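Local coordinates for metallophosphoesterase TT1561-like domain-containing protein (Aquifex aeolicus, PDB 2YVT) that is of unknown function but belongs to the calcineurin-like metallophosphoesterase superfamily, so that it probably hydrolyses phosphoester bonds with the help of bound metal ions, at residues L78-F81 against F82-G86; A109-E112 against A113-A116; P183-E187 against F188-T192; P236-F239 against E240-R243. All coordinates share one frame; numbering follows the deposited sequence.

Contact 1. Residues L78-F81 against F82-G86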
ATOM      1  N   LEU A  78      13.120   1.634   8.078  1.00 10.62           N
ATOM      2  CA  LEU A  78      12.650   0.563   7.189  1.00 10.62           C
ATOM      3  C   LEU A  78      13.118  -0.813   7.650  1.00 10.53           C
ATOM      4  O   LEU A  78      12.347  -1.783   7.630  1.00 11.23           O
ATOM      5  CB  LEU A  78      13.093   0.813   5.749  1.00 10.61           C
ATOM      6  CG  LEU A  78      12.367   1.935   5.009  1.00 11.75           C
ATOM      7  CD1 LEU A  78      13.038   2.178   3.657  1.00 11.43           C
ATOM      8  CD2 LEU A  78      10.882   1.636   4.847  1.00 12.86           C
ATOM      9  N   ASP A  79      14.375  -0.903   8.083  1.00 10.93           N
ATOM     10  CA  ASP A  79      14.893  -2.167   8.587  1.00 12.03           C
ATOM     11  C   ASP A  79      14.084  -2.623   9.797  1.00 11.62           C
ATOM     12  O   ASP A  79      13.742  -3.802   9.915  1.00 12.85           O
ATOM     13  CB  ASP A  79      16.372  -2.035   8.947  1.00 13.60           C
ATOM     14  CG  ASP A  79      17.266  -1.915   7.733  1.00 15.81           C
ATOM     15  OD1 ASP A  79      16.798  -2.122   6.592  1.00 16.95           O
ATOM     16  OD2 ASP A  79      18.463  -1.599   7.930  1.00 17.19           O
ATOM     17  N   LYS A  80      13.751  -1.679  10.677  1.00 11.55           N
ATOM     18  CA  LYS A  80      12.945  -1.992  11.858  1.00 10.94           C
ATOM     19  C   LYS A  80      11.544  -2.445  11.467  1.00 10.92           C
ATOM     20  O   LYS A  80      11.001  -3.388  12.054  1.00 11.78           O
ATOM     21  CB  LYS A  80      12.874  -0.782  12.791  1.00 12.46           C
ATOM     22  CG  LYS A  80      12.185  -1.050  14.111  1.00 13.49           C
ATOM     23  CD  LYS A  80      12.247   0.204  14.950  1.00 16.04           C
ATOM     24  CE  LYS A  80      11.456   0.093  16.234  1.00 18.17           C
ATOM     25  NZ  LYS A  80      11.531   1.403  16.954  1.00 21.26           N
ATOM     26  N   PHE A  81      10.971  -1.792  10.457  1.00 10.55           N
ATOM     27  CA  PHE A  81       9.668  -2.199   9.948  1.00  9.94           C
ATOM     28  C   PHE A  81       9.703  -3.641   9.427  1.00 10.10           C
ATOM     29  O   PHE A  81       8.851  -4.448   9.781  1.00 10.41           O
ATOM     30  CB  PHE A  81       9.200  -1.253   8.837  1.00 10.27           C
ATOM     31  CG  PHE A  81       8.024  -1.777   8.049  1.00  9.77           C
ATOM     32  CD1 PHE A  81       6.732  -1.658   8.540  1.00 10.48           C
ATOM     33  CD2 PHE A  81       8.216  -2.385   6.810  1.00 10.74           C
ATOM     34  CE1 PHE A  81       5.641  -2.142   7.814  1.00  9.95           C
ATOM     35  CE2 PHE A  81       7.132  -2.870   6.076  1.00 11.06           C
ATOM     36  CZ  PHE A  81       5.844  -2.752   6.583  1.00 10.47           C
ATOM     37  N   PHE A  82      10.677  -3.972   8.581  1.00  9.63           N
ATOM     38  CA  PHE A  82      10.693  -5.327   8.044  1.00 10.33           C
ATOM     39  C   PHE A  82      10.910  -6.371   9.125  1.00 10.34           C
ATOM     40  O   PHE A  82      10.270  -7.422   9.106  1.00 10.85           O
ATOM     41  CB  PHE A  82      11.694  -5.475   6.902  1.00 11.08           C
ATOM     42  CG  PHE A  82      11.240  -4.824   5.634  1.00 11.45           C
ATOM     43  CD1 PHE A  82      10.200  -5.382   4.891  1.00 13.35           C
ATOM     44  CD2 PHE A  82      11.823  -3.646   5.189  1.00 11.44           C
ATOM     45  CE1 PHE A  82       9.755  -4.776   3.711  1.00 13.13           C
ATOM     46  CE2 PHE A  82      11.391  -3.030   4.012  1.00 11.58           C
ATOM     47  CZ  PHE A  82      10.350  -3.597   3.272  1.00 12.03           C
ATOM     48  N   ARG A  83      11.765  -6.063  10.097  1.00 11.91           N
ATOM     49  CA  ARG A  83      11.973  -6.983  11.215  1.00 12.70           C
ATOM     50  C   ARG A  83      10.682  -7.196  12.016  1.00 12.41           C
ATOM     51  O   ARG A  83      10.267  -8.329  12.251  1.00 12.19           O
ATOM     52  CB  ARG A  83      13.108  -6.488  12.126  1.00 14.33           C
ATOM     53  CG  ARG A  83      13.222  -7.253  13.438  1.00 17.00           C
ATOM     54  CD  ARG A  83      14.504  -6.919  14.184  1.00 20.72           C
ATOM     55  NE  ARG A  83      14.632  -5.490  14.466  1.00 23.95           N
ATOM     56  CZ  ARG A  83      14.066  -4.854  15.492  1.00 26.30           C
ATOM     57  NH1 ARG A  83      13.305  -5.504  16.367  1.00 27.22           N
ATOM     58  NH2 ARG A  83      14.259  -3.548  15.638  1.00 28.06           N
ATOM     59  N   GLU A  84      10.037  -6.103  12.421  1.00 10.98           N
ATOM     60  CA  GLU A  84       8.895  -6.212  13.323  1.00 11.49           C
ATOM     61  C   GLU A  84       7.653  -6.766  12.636  1.00 11.13           C
ATOM     62  O   GLU A  84       6.891  -7.521  13.234  1.00 12.85           O
ATOM     63  CB  GLU A  84       8.637  -4.880  14.043  1.00 12.27           C
ATOM     64  CG  GLU A  84       9.807  -4.506  14.949  1.00 15.53           C
ATOM     65  CD  GLU A  84       9.454  -3.543  16.062  1.00 16.91           C
ATOM     66  OE1 GLU A  84       8.271  -3.217  16.244  1.00 18.88           O
ATOM     67  OE2 GLU A  84      10.387  -3.111  16.762  1.00 20.59           O
ATOM     68  N   ILE A  85       7.466  -6.420  11.366  1.00 10.15           N
ATOM     69  CA  ILE A  85       6.415  -7.062  10.584  1.00 11.24           C
ATOM     70  C   ILE A  85       6.753  -8.535  10.323  1.00 10.83           C
ATOM     71  O   ILE A  85       5.896  -9.402  10.474  1.00 11.58           O
ATOM     72  CB  ILE A  85       6.151  -6.318   9.256  1.00 12.79           C
ATOM     73  CG1 ILE A  85       5.502  -4.962   9.536  1.00 14.25           C
ATOM     74  CG2 ILE A  85       5.266  -7.161   8.317  1.00 15.28           C
ATOM     75  CD1 ILE A  85       4.095  -5.035  10.164  1.00 15.42           C
ATOM     76  N   GLY A  86       8.001  -8.807   9.937  1.00 11.07           N
ATOM     77  CA  GLY A  86       8.451 -10.180   9.683  1.00 11.10           C
ATOM     78  C   GLY A  86       8.209 -11.107  10.865  1.00 11.29           C
ATOM     79  O   GLY A  86       7.726 -12.229  10.694  1.00 11.67           O
TER
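Phe82 N binds Leu78 O at 2.9 Å, and three more rungs from Arg83, Glu84 and Ile85 back to Asp79, Lys80 and Phe81 continue the alpha-helical pattern through residues 78-86. Phe81 is the centre of the side-chain contacts. With CG anti to the backbone N (chi1 167°), its ring swings toward the next turn, where Ile85 CG1 sits over one face, 3.3 Å from Phe81 CE1. On its other partner it presents its edge: Phe81 meets the face of Phe82 in a T-shaped stack, centroids 5.2 Å apart and planes at 73°. Phe82 CD2 in turn lies 3.1 Å from Leu78 O. Truncating Phe81 to an alanine would probably leave the Phe82 face and Ile85 CG1 without this aromatic partner, opening a gap beneath the helix. On the polar side, the extended Lys80 runs alongside Glu84, Lys80 CE lying 3.4 Å from Glu84 OE2, while its ammonium makes a cation-pi contact with Phe18. Long polar chains suit this partly exposed flank, and flat aromatics suit the buried one, where Phe82 reaches Ile120 and Val122. This is an amphipathic helix laid on a beta sheet, as in the layered alpha-beta-beta-alpha fold of calcineurin-like phosphoesterases.

Contact 2. Residues A109-E112 against A113-A116; sequences AAYE and AETA
Glu114 N donates to Tyr111 O at 3.1 Å, a fairly straight bond (161°) that comes from above the carbonyl plane and closes a four-residue turn, Tyr111 to Glu114. One residue earlier, Ala113 N is shared between two carbonyls, Ala109 O at 3.1 Å and Ala110 O at 3.2 Å, and both bonds are weak. The alpha-helical pattern is therefore giving way just where helix 103-112 ends. Water takes up the next links. Glu112 O accepts from two water molecules: one, at 2.7 Å from Glu112 O, passes the connection on to Ala116 N, and the other reaches Thr115 N. Residues 113-116 keep helical backbone angles, but one water stands where an alpha helix would bond Ala116 N directly to Glu112 O, the other where a 3-10 turn would use Thr115 N.

Among the side chains, Glu114 folds back over the turn. Its CG is anti to the carbonyl carbon (chi1 -72°) and lies 3.3 Å from Tyr111 O. The Glu114 side chain crosses that of Tyr111 at about a right angle, Glu114 OE1 lying 3.6 Å from Tyr111 CD1, with the carboxylate and ring planes 45° apart. The Glu112 carboxylate points elsewhere, to a salt bridge with Arg108. These polar and amphipathic chains suit the solvent-facing side, whereas Ala109 and Ala113 suit the buried side, their small methyl groups letting the backbone come close to its neighbour. That neighbour is helix 65-86: Ala109 rests against Leu78, Asp79 and Phe82, and Ala113 against Phe82, before the chain leads on to strand 120-122.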
ATOM      1  N   ALA A 109      16.047  -2.194   1.243  1.00 10.56           N
ATOM      2  CA  ALA A 109      15.579  -2.707   2.528  1.00 10.87           C
ATOM      3  C   ALA A 109      14.758  -3.985   2.347  1.00 11.51           C
ATOM      4  O   ALA A 109      14.933  -4.947   3.099  1.00 13.75           O
ATOM      5  CB  ALA A 109      14.780  -1.639   3.283  1.00 11.43           C
ATOM      6  N   ALA A 110      13.893  -4.000   1.335  1.00 11.59           N
ATOM      7  CA  ALA A 110      13.099  -5.188   1.013  1.00 13.01           C
ATOM      8  C   ALA A 110      14.006  -6.368   0.681  1.00 13.47           C
ATOM      9  O   ALA A 110      13.820  -7.477   1.199  1.00 15.24           O
ATOM     10  CB  ALA A 110      12.174  -4.901  -0.147  1.00 13.25           C
ATOM     11  N   TYR A 111      15.007  -6.118  -0.162  1.00 14.08           N
ATOM     12  CA  TYR A 111      15.974  -7.148  -0.532  1.00 13.14           C
ATOM     13  C   TYR A 111      16.665  -7.733   0.704  1.00 13.67           C
ATOM     14  O   TYR A 111      16.771  -8.953   0.859  1.00 14.46           O
ATOM     15  CB  TYR A 111      17.006  -6.569  -1.497  1.00 14.14           C
ATOM     16  CG  TYR A 111      18.147  -7.505  -1.784  1.00 14.69           C
ATOM     17  CD1 TYR A 111      18.003  -8.524  -2.723  1.00 15.38           C
ATOM     18  CD2 TYR A 111      19.369  -7.363  -1.136  1.00 13.93           C
ATOM     19  CE1 TYR A 111      19.039  -9.388  -3.004  1.00 16.43           C
ATOM     20  CE2 TYR A 111      20.424  -8.222  -1.416  1.00 15.03           C
ATOM     21  CZ  TYR A 111      20.247  -9.233  -2.346  1.00 14.80           C
ATOM     22  OH  TYR A 111      21.284 -10.104  -2.632  1.00 17.64           O
ATOM     23  N   GLU A 112      17.133  -6.852   1.584  1.00 12.41           N
ATOM     24  CA  GLU A 112      17.878  -7.259   2.784  1.00 14.08           C
ATOM     25  C   GLU A 112      17.046  -8.098   3.745  1.00 15.58           C
ATOM     26  O   GLU A 112      17.586  -8.917   4.505  1.00 18.43           O
ATOM     27  CB  GLU A 112      18.417  -6.035   3.504  1.00 15.34           C
ATOM     28  CG  GLU A 112      19.539  -5.351   2.753  1.00 16.00           C
ATOM     29  CD  GLU A 112      20.141  -4.208   3.535  1.00 18.14           C
ATOM     30  OE1 GLU A 112      19.899  -4.123   4.760  1.00 21.79           O
ATOM     31  OE2 GLU A 112      20.865  -3.393   2.936  1.00 19.85           O
ATOM     32  N   ALA A 113      15.736  -7.904   3.686  1.00 15.83           N
ATOM     33  CA  ALA A 113      14.810  -8.598   4.574  1.00 16.05           C
ATOM     34  C   ALA A 113      14.516 -10.034   4.138  1.00 16.41           C
ATOM     35  O   ALA A 113      13.892 -10.791   4.886  1.00 16.53           O
ATOM     36  CB  ALA A 113      13.522  -7.807   4.681  1.00 17.21           C
ATOM     37  N   GLU A 114      14.961 -10.406   2.937  1.00 15.46           N
ATOM     38  CA  GLU A 114      14.557 -11.677   2.326  1.00 16.13           C
ATOM     39  C   GLU A 114      15.010 -12.952   3.051  1.00 17.29           C
ATOM     40  O   GLU A 114      14.253 -13.919   3.109  1.00 19.08           O
ATOM     41  CB  GLU A 114      14.979 -11.739   0.862  1.00 17.21           C
ATOM     42  CG  GLU A 114      14.172 -10.834  -0.052  1.00 18.24           C
ATOM     43  CD  GLU A 114      14.528 -11.014  -1.514  1.00 20.22           C
ATOM     44  OE1 GLU A 114      15.724 -11.211  -1.822  1.00 20.67           O
ATOM     45  OE2 GLU A 114      13.610 -10.946  -2.357  1.00 22.63           O
ATOM     46  N   THR A 115      16.230 -12.973   3.585  1.00 18.25           N
ATOM     47  CA  THR A 115      16.717 -14.207   4.215  1.00 19.08           C
ATOM     48  C   THR A 115      16.084 -14.445   5.584  1.00 18.26           C
ATOM     49  O   THR A 115      15.648 -15.560   5.886  1.00 18.35           O
ATOM     50  CB  THR A 115      18.266 -14.264   4.284  1.00 20.76           C
ATOM     51  OG1 THR A 115      18.785 -14.210   2.951  1.00 22.77           O
ATOM     52  CG2 THR A 115      18.742 -15.562   4.950  1.00 22.02           C
ATOM     53  N   ALA A 116      16.006 -13.395   6.398  1.00 16.67           N
ATOM     54  CA  ALA A 116      15.442 -13.534   7.732  1.00 15.11           C
ATOM     55  C   ALA A 116      13.926 -13.597   7.704  1.00 14.01           C
ATOM     56  O   ALA A 116      13.318 -14.278   8.545  1.00 14.28           O
ATOM     57  CB  ALA A 116      15.921 -12.412   8.646  1.00 15.40           C
TER
HETATM   58  O   HOH W   1      17.652 -11.061   6.169  1.00 24.46           O
HETATM   59  O   HOH W   2      18.512 -11.245   2.847  1.00 35.06           O

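Contact 3. Residues P183-E187 against F188-T192; sequences PPIGE and FVDRT
Glu187 O is gripped by two nitrogens of Arg191, NE at 2.9 Å and NH2 at 3.1 Å. The guanidinium approaches side-on, with the oxygen at its edge and in its plane. NH2 uses a lone pair in the carbonyl plane, while NE comes from above that plane. Arginine suits the place because its side face offers two N-H groups to one atom, and its remaining NH1 goes on to Pro196 O. A leucine here is likely to leave Glu187 O without both donors and the turn less firmly tied.

Asp190 provides the second clamp. Gly186 N reaches Asp190 OD1 at 3.0 Å, meeting it from above the carboxylate plane. The same oxygen takes a bond from His198 ND1, and Asp190 OD2 one from Gly200 N. Asp190 CG stands between the backbone N and the carbonyl carbon (chi1 80°), which turns the acid inward across the loop. Gly186 fits because any side chain there would run into Val189 CG2. Pro183 CG packs on Asp190 CB at 3.6 Å, and Pro184 CG meets Val189 CG2 at 4.0 Å.

On the outer side Glu187 lies along Phe188: Glu187 CG makes a CH-pi contact 3.8 Å from the ring centroid, and the carboxylate is stacked nearly flat on the ring (planes 16° apart). A type I turn from Phe188 to Arg191 brings the loop round, and Glu226 accepts the N-H groups of Glu187, Phe188 and Val189. Side-chain bonds from Asp190, Arg191 and Glu226 to the main chain take the place of regular secondary structure and probably hold this loop in one shape.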
ATOM      1  N   PRO A 183      -6.309   5.199  -3.570  1.00  8.93           N
ATOM      2  CA  PRO A 183      -7.644   4.667  -3.813  1.00  8.37           C
ATOM      3  C   PRO A 183      -8.319   5.301  -5.031  1.00  8.90           C
ATOM      4  O   PRO A 183      -7.925   6.391  -5.463  1.00  8.74           O
ATOM      5  CB  PRO A 183      -8.409   5.062  -2.543  1.00  8.39           C
ATOM      6  CG  PRO A 183      -7.784   6.363  -2.125  1.00  9.88           C
ATOM      7  CD  PRO A 183      -6.317   6.265  -2.543  1.00  8.08           C
ATOM      8  N   PRO A 184      -9.337   4.624  -5.573  1.00  8.85           N
ATOM      9  CA  PRO A 184     -10.147   5.247  -6.612  1.00  9.16           C
ATOM     10  C   PRO A 184     -11.108   6.255  -6.008  1.00 10.69           C
ATOM     11  O   PRO A 184     -11.339   6.246  -4.794  1.00 11.04           O
ATOM     12  CB  PRO A 184     -10.956   4.073  -7.160  1.00  9.70           C
ATOM     13  CG  PRO A 184     -11.139   3.176  -5.967  1.00  9.31           C
ATOM     14  CD  PRO A 184      -9.827   3.276  -5.226  1.00  9.53           C
ATOM     15  N   ILE A 185     -11.683   7.103  -6.859  1.00  9.78           N
ATOM     16  CA  ILE A 185     -12.805   7.953  -6.466  1.00 11.48           C
ATOM     17  C   ILE A 185     -13.999   7.069  -6.093  1.00 11.27           C
ATOM     18  O   ILE A 185     -14.437   6.232  -6.884  1.00 12.25           O
ATOM     19  CB  ILE A 185     -13.219   8.916  -7.614  1.00 12.42           C
ATOM     20  CG1 ILE A 185     -12.010   9.687  -8.175  1.00 13.93           C
ATOM     21  CG2 ILE A 185     -14.343   9.851  -7.154  1.00 12.81           C
ATOM     22  CD1 ILE A 185     -11.291  10.590  -7.184  1.00 14.86           C
ATOM     23  N   GLY A 186     -14.507   7.251  -4.878  1.00 11.64           N
ATOM     24  CA  GLY A 186     -15.641   6.478  -4.397  1.00 12.88           C
ATOM     25  C   GLY A 186     -16.392   7.220  -3.313  1.00 13.06           C
ATOM     26  O   GLY A 186     -15.937   8.257  -2.823  1.00 13.34           O
ATOM     27  N   GLU A 187     -17.542   6.686  -2.929  1.00 14.08           N
ATOM     28  CA  GLU A 187     -18.352   7.325  -1.892  1.00 16.32           C
ATOM     29  C   GLU A 187     -17.628   7.353  -0.546  1.00 15.46           C
ATOM     30  O   GLU A 187     -17.715   8.337   0.203  1.00 16.90           O
ATOM     31  CB  GLU A 187     -19.695   6.605  -1.764  1.00 17.90           C
ATOM     32  CG  GLU A 187     -20.671   7.279  -0.808  1.00 20.10           C
ATOM     33  CD  GLU A 187     -22.043   6.636  -0.799  1.00 20.14           C
ATOM     34  OE1 GLU A 187     -22.277   5.680  -1.569  1.00 22.21           O
ATOM     35  OE2 GLU A 187     -22.902   7.101  -0.011  1.00 23.32           O
ATOM     36  N   PHE A 188     -16.900   6.273  -0.255  1.00 14.28           N
ATOM     37  CA  PHE A 188     -16.272   6.084   1.048  1.00 15.28           C
ATOM     38  C   PHE A 188     -14.772   5.848   0.948  1.00 13.40           C
ATOM     39  O   PHE A 188     -14.006   6.292   1.807  1.00 14.65           O
ATOM     40  CB  PHE A 188     -16.904   4.888   1.767  1.00 17.39           C
ATOM     41  CG  PHE A 188     -18.394   5.006   1.959  1.00 19.86           C
ATOM     42  CD1 PHE A 188     -18.916   5.901   2.882  1.00 20.83           C
ATOM     43  CD2 PHE A 188     -19.265   4.216   1.220  1.00 20.13           C
ATOM     44  CE1 PHE A 188     -20.296   6.016   3.059  1.00 21.40           C
ATOM     45  CE2 PHE A 188     -20.652   4.320   1.396  1.00 21.66           C
ATOM     46  CZ  PHE A 188     -21.156   5.222   2.313  1.00 20.28           C
ATOM     47  N   VAL A 189     -14.357   5.131  -0.090  1.00 12.33           N
ATOM     48  CA  VAL A 189     -12.995   4.597  -0.122  1.00 10.97           C
ATOM     49  C   VAL A 189     -11.897   5.644  -0.327  1.00 11.20           C
ATOM     50  O   VAL A 189     -10.719   5.342  -0.140  1.00 11.62           O
ATOM     51  CB  VAL A 189     -12.837   3.428  -1.131  1.00 10.25           C
ATOM     52  CG1 VAL A 189     -13.714   2.247  -0.715  1.00 10.48           C
ATOM     53  CG2 VAL A 189     -13.139   3.887  -2.561  1.00 10.92           C
ATOM     54  N   ASP A 190     -12.268   6.864  -0.720  1.00 11.12           N
ATOM     55  CA  ASP A 190     -11.277   7.936  -0.819  1.00 12.43           C
ATOM     56  C   ASP A 190     -11.709   9.202  -0.085  1.00 12.94           C
ATOM     57  O   ASP A 190     -11.252  10.302  -0.404  1.00 13.06           O
ATOM     58  CB  ASP A 190     -10.885   8.206  -2.282  1.00 11.82           C
ATOM     59  CG  ASP A 190     -11.894   9.060  -3.026  1.00 12.92           C
ATOM     60  OD1 ASP A 190     -13.106   8.935  -2.765  1.00 12.82           O
ATOM     61  OD2 ASP A 190     -11.455   9.842  -3.895  1.00 13.80           O
ATOM     62  N   ARG A 191     -12.574   9.021   0.916  1.00 12.89           N
ATOM     63  CA  ARG A 191     -13.110  10.139   1.675  1.00 15.18           C
ATOM     64  C   ARG A 191     -13.142   9.897   3.179  1.00 16.30           C
ATOM     65  O   ARG A 191     -13.084   8.754   3.647  1.00 15.25           O
ATOM     66  CB  ARG A 191     -14.511  10.488   1.174  1.00 16.19           C
ATOM     67  CG  ARG A 191     -14.528  10.929  -0.281  1.00 15.66           C
ATOM     68  CD  ARG A 191     -15.718  11.838  -0.578  1.00 16.53           C
ATOM     69  NE  ARG A 191     -16.975  11.107  -0.489  1.00 18.23           N
ATOM     70  CZ  ARG A 191     -18.174  11.650  -0.660  1.00 19.67           C
ATOM     71  NH1 ARG A 191     -18.289  12.945  -0.933  1.00 20.93           N
ATOM     72  NH2 ARG A 191     -19.257  10.896  -0.556  1.00 20.89           N
ATOM     73  N   THR A 192     -13.205  11.001   3.920  1.00 18.27           N
ATOM     74  CA  THR A 192     -13.491  10.997   5.351  1.00 21.15           C
ATOM     75  C   THR A 192     -14.690  11.922   5.562  1.00 23.55           C
ATOM     76  O   THR A 192     -15.027  12.706   4.669  1.00 23.06           O
ATOM     77  CB  THR A 192     -12.300  11.523   6.194  1.00 21.45           C
ATOM     78  OG1 THR A 192     -12.142  12.936   5.991  1.00 21.99           O
ATOM     79  CG2 THR A 192     -11.002  10.803   5.837  1.00 22.31           C
TER

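Contact 4. Residues P236-F239 against E240-R243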
ATOM      1  N   PRO A 236      -8.960  -0.009   4.402  1.00  9.00           N
ATOM      2  CA  PRO A 236      -9.067  -0.416   5.816  1.00  9.53           C
ATOM      3  C   PRO A 236      -9.293   0.717   6.817  1.00  9.91           C
ATOM      4  O   PRO A 236      -9.713   0.451   7.934  1.00 11.43           O
ATOM      5  CB  PRO A 236      -7.711  -1.078   6.101  1.00 10.98           C
ATOM      6  CG  PRO A 236      -7.133  -1.401   4.762  1.00 12.55           C
ATOM      7  CD  PRO A 236      -7.664  -0.385   3.805  1.00 10.81           C
ATOM      8  N   GLY A 237      -9.015   1.960   6.424  1.00  9.30           N
ATOM      9  CA  GLY A 237      -9.020   3.075   7.373  1.00  9.61           C
ATOM     10  C   GLY A 237      -7.673   3.166   8.062  1.00  9.56           C
ATOM     11  O   GLY A 237      -6.777   2.343   7.812  1.00  9.00           O
ATOM     12  N   GLU A 238      -7.527   4.158   8.931  1.00  8.48           N
ATOM     13  CA  GLU A 238      -6.205   4.519   9.454  1.00  8.79           C
ATOM     14  C   GLU A 238      -5.707   3.596  10.551  1.00  8.97           C
ATOM     15  O   GLU A 238      -6.342   3.464  11.599  1.00  9.67           O
ATOM     16  CB  GLU A 238      -6.225   5.952   9.994  1.00  9.32           C
ATOM     17  CG  GLU A 238      -6.552   7.003   8.945  1.00 10.61           C
ATOM     18  CD  GLU A 238      -5.444   7.231   7.917  1.00 12.19           C
ATOM     19  OE1 GLU A 238      -4.300   6.769   8.108  1.00 12.50           O
ATOM     20  OE2 GLU A 238      -5.726   7.895   6.907  1.00 15.09           O
ATOM     21  N   PHE A 239      -4.538   2.994  10.330  1.00  7.88           N
ATOM     22  CA  PHE A 239      -3.880   2.224  11.379  1.00  8.29           C
ATOM     23  C   PHE A 239      -3.689   3.036  12.680  1.00 10.25           C
ATOM     24  O   PHE A 239      -3.811   2.472  13.778  1.00 10.47           O
ATOM     25  CB  PHE A 239      -2.548   1.684  10.867  1.00  9.83           C
ATOM     26  CG  PHE A 239      -1.901   0.687  11.779  1.00  9.59           C
ATOM     27  CD1 PHE A 239      -2.515  -0.535  12.043  1.00 10.67           C
ATOM     28  CD2 PHE A 239      -0.647   0.949  12.338  1.00 10.33           C
ATOM     29  CE1 PHE A 239      -1.902  -1.471  12.871  1.00 10.94           C
ATOM     30  CE2 PHE A 239      -0.025   0.000  13.164  1.00 10.22           C
ATOM     31  CZ  PHE A 239      -0.663  -1.203  13.428  1.00 10.58           C
ATOM     32  N   GLU A 240      -3.438   4.347  12.555  1.00 10.50           N
ATOM     33  CA  GLU A 240      -3.297   5.242  13.731  1.00 12.51           C
ATOM     34  C   GLU A 240      -4.566   5.334  14.569  1.00 13.04           C
ATOM     35  O   GLU A 240      -4.527   5.779  15.724  1.00 15.38           O
ATOM     36  CB  GLU A 240      -3.057   6.687  13.327  1.00 16.49           C
ATOM     37  CG  GLU A 240      -1.928   7.044  12.469  1.00 22.22           C
ATOM     38  CD  GLU A 240      -2.070   8.511  12.066  1.00 24.68           C
ATOM     39  OE1 GLU A 240      -1.060   9.219  12.039  1.00 26.29           O
ATOM     40  OE2 GLU A 240      -3.217   8.965  11.800  1.00 27.87           O
ATOM     41  N   GLU A 241      -5.698   5.029  13.952  1.00 12.92           N
ATOM     42  CA  GLU A 241      -6.979   5.018  14.648  1.00 13.21           C
ATOM     43  C   GLU A 241      -7.281   3.629  15.199  1.00 13.51           C
ATOM     44  O   GLU A 241      -8.374   3.386  15.713  1.00 15.26           O
ATOM     45  CB  GLU A 241      -8.094   5.470  13.697  1.00 14.18           C
ATOM     46  CG  GLU A 241      -7.964   6.917  13.272  1.00 13.78           C
ATOM     47  CD  GLU A 241      -8.932   7.334  12.187  1.00 14.88           C
ATOM     48  OE1 GLU A 241      -9.984   6.680  12.015  1.00 17.17           O
ATOM     49  OE2 GLU A 241      -8.625   8.331  11.511  1.00 16.66           O
ATOM     50  N   GLY A 242      -6.316   2.715  15.077  1.00 13.13           N
ATOM     51  CA  GLY A 242      -6.506   1.322  15.477  1.00 12.37           C
ATOM     52  C   GLY A 242      -7.343   0.501  14.512  1.00 11.68           C
ATOM     53  O   GLY A 242      -7.852  -0.560  14.874  1.00 12.48           O
ATOM     54  N   ARG A 243      -7.470   0.983  13.279  1.00 11.55           N
ATOM     55  CA  ARG A 243      -8.335   0.355  12.295  1.00 12.59           C
ATOM     56  C   ARG A 243      -7.603  -0.642  11.400  1.00 11.73           C
ATOM     57  O   ARG A 243      -6.405  -0.501  11.123  1.00 10.84           O
ATOM     58  CB  ARG A 243      -9.087   1.417  11.482  1.00 13.49           C
ATOM     59  CG  ARG A 243     -10.180   2.093  12.341  1.00 16.19           C
ATOM     60  CD  ARG A 243     -11.084   3.067  11.613  1.00 17.75           C
ATOM     61  NE  ARG A 243     -12.371   3.203  12.314  1.00 22.05           N
ATOM     62  CZ  ARG A 243     -12.653   4.104  13.258  1.00 24.33           C
ATOM     63  NH1 ARG A 243     -13.856   4.106  13.817  1.00 27.46           N
ATOM     64  NH2 ARG A 243     -11.759   5.010  13.651  1.00 25.22           N
TER
HETATM   65  O   HOH W   3      -5.230   0.272   8.778  1.00  9.17           O
HETATM   66  O   HOH W   4      -9.919   5.616   9.408  1.00 13.16           O
HETATM   67  O   HOH W   5      -2.810   9.200   9.024  1.00 36.87           O
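Glu238 O takes two backbone bonds, from Glu241 N at 2.9 Å and Arg243 N at 3.2 Å, the donors reaching it from opposite faces of the carbonyl plane. Gly242 N adds a bond to Phe239 O at 2.8 Å. Gly242 has a positive phi (76°), a conformation that glycine adopts with little strain.

Among the charged groups, Arg243 NH2 and Glu241 OE1 form a salt bridge at 2.9 Å whose hydrogen bond is weak in angle. A water donating to Glu241 OE1 and accepting from Glu238 N extends it. Glu238 and Glu240 bring like charges together, Glu238 OE1 lying 4.4 Å from Glu240 OE2; a weakly bound water lies between them, and Asn13 gives Glu238 OE1 a firmer partner.

In the van der Waals packing the bend at Glu238 chi2 (-71°) turns its carboxylate aside, and Glu238 CG touches Glu241 OE2 at 3.6 Å. Phe239 directs its ring into the protein, onto Ile11, Leu20 and Phe259, with Arg243 O at the ring edge, 4.0 Å from Phe239 CD1. A large apolar ring suits this buried spot. The loop, with a short 3-10 turn at 239-241, links strand 231-235 of one sheet to strand 243-248 of the other, a crossing between the two sheets of the calcineurin-like fold.

How the contacts relate
Contacts 1 and 2 form one packed unit, their centres 9 Å apart: Phe82 CB meets Ala113 CB at 3.7 Å and Phe82 CE2 meets Ala109 CB at 3.7 Å, joining helix 65-86, whose Phe82 also reaches strand 120-122 of the six-stranded sheet, to helix 103-112 and the loop after it. Asp79 OD1 and Glu112 OE1 also lie close as like charges. Contact 3 is on the opposite side of the chain's centre, about 29 Å from contact 1 between centres. Contact 4 comes within about 6 Å of contact 3, nearest atoms, and Asn235 bonds both, weakly to Gly237. Contacts 3 and 4 belong to loops following strands, where this family commonly builds its metal site; whether either borders it is not established here.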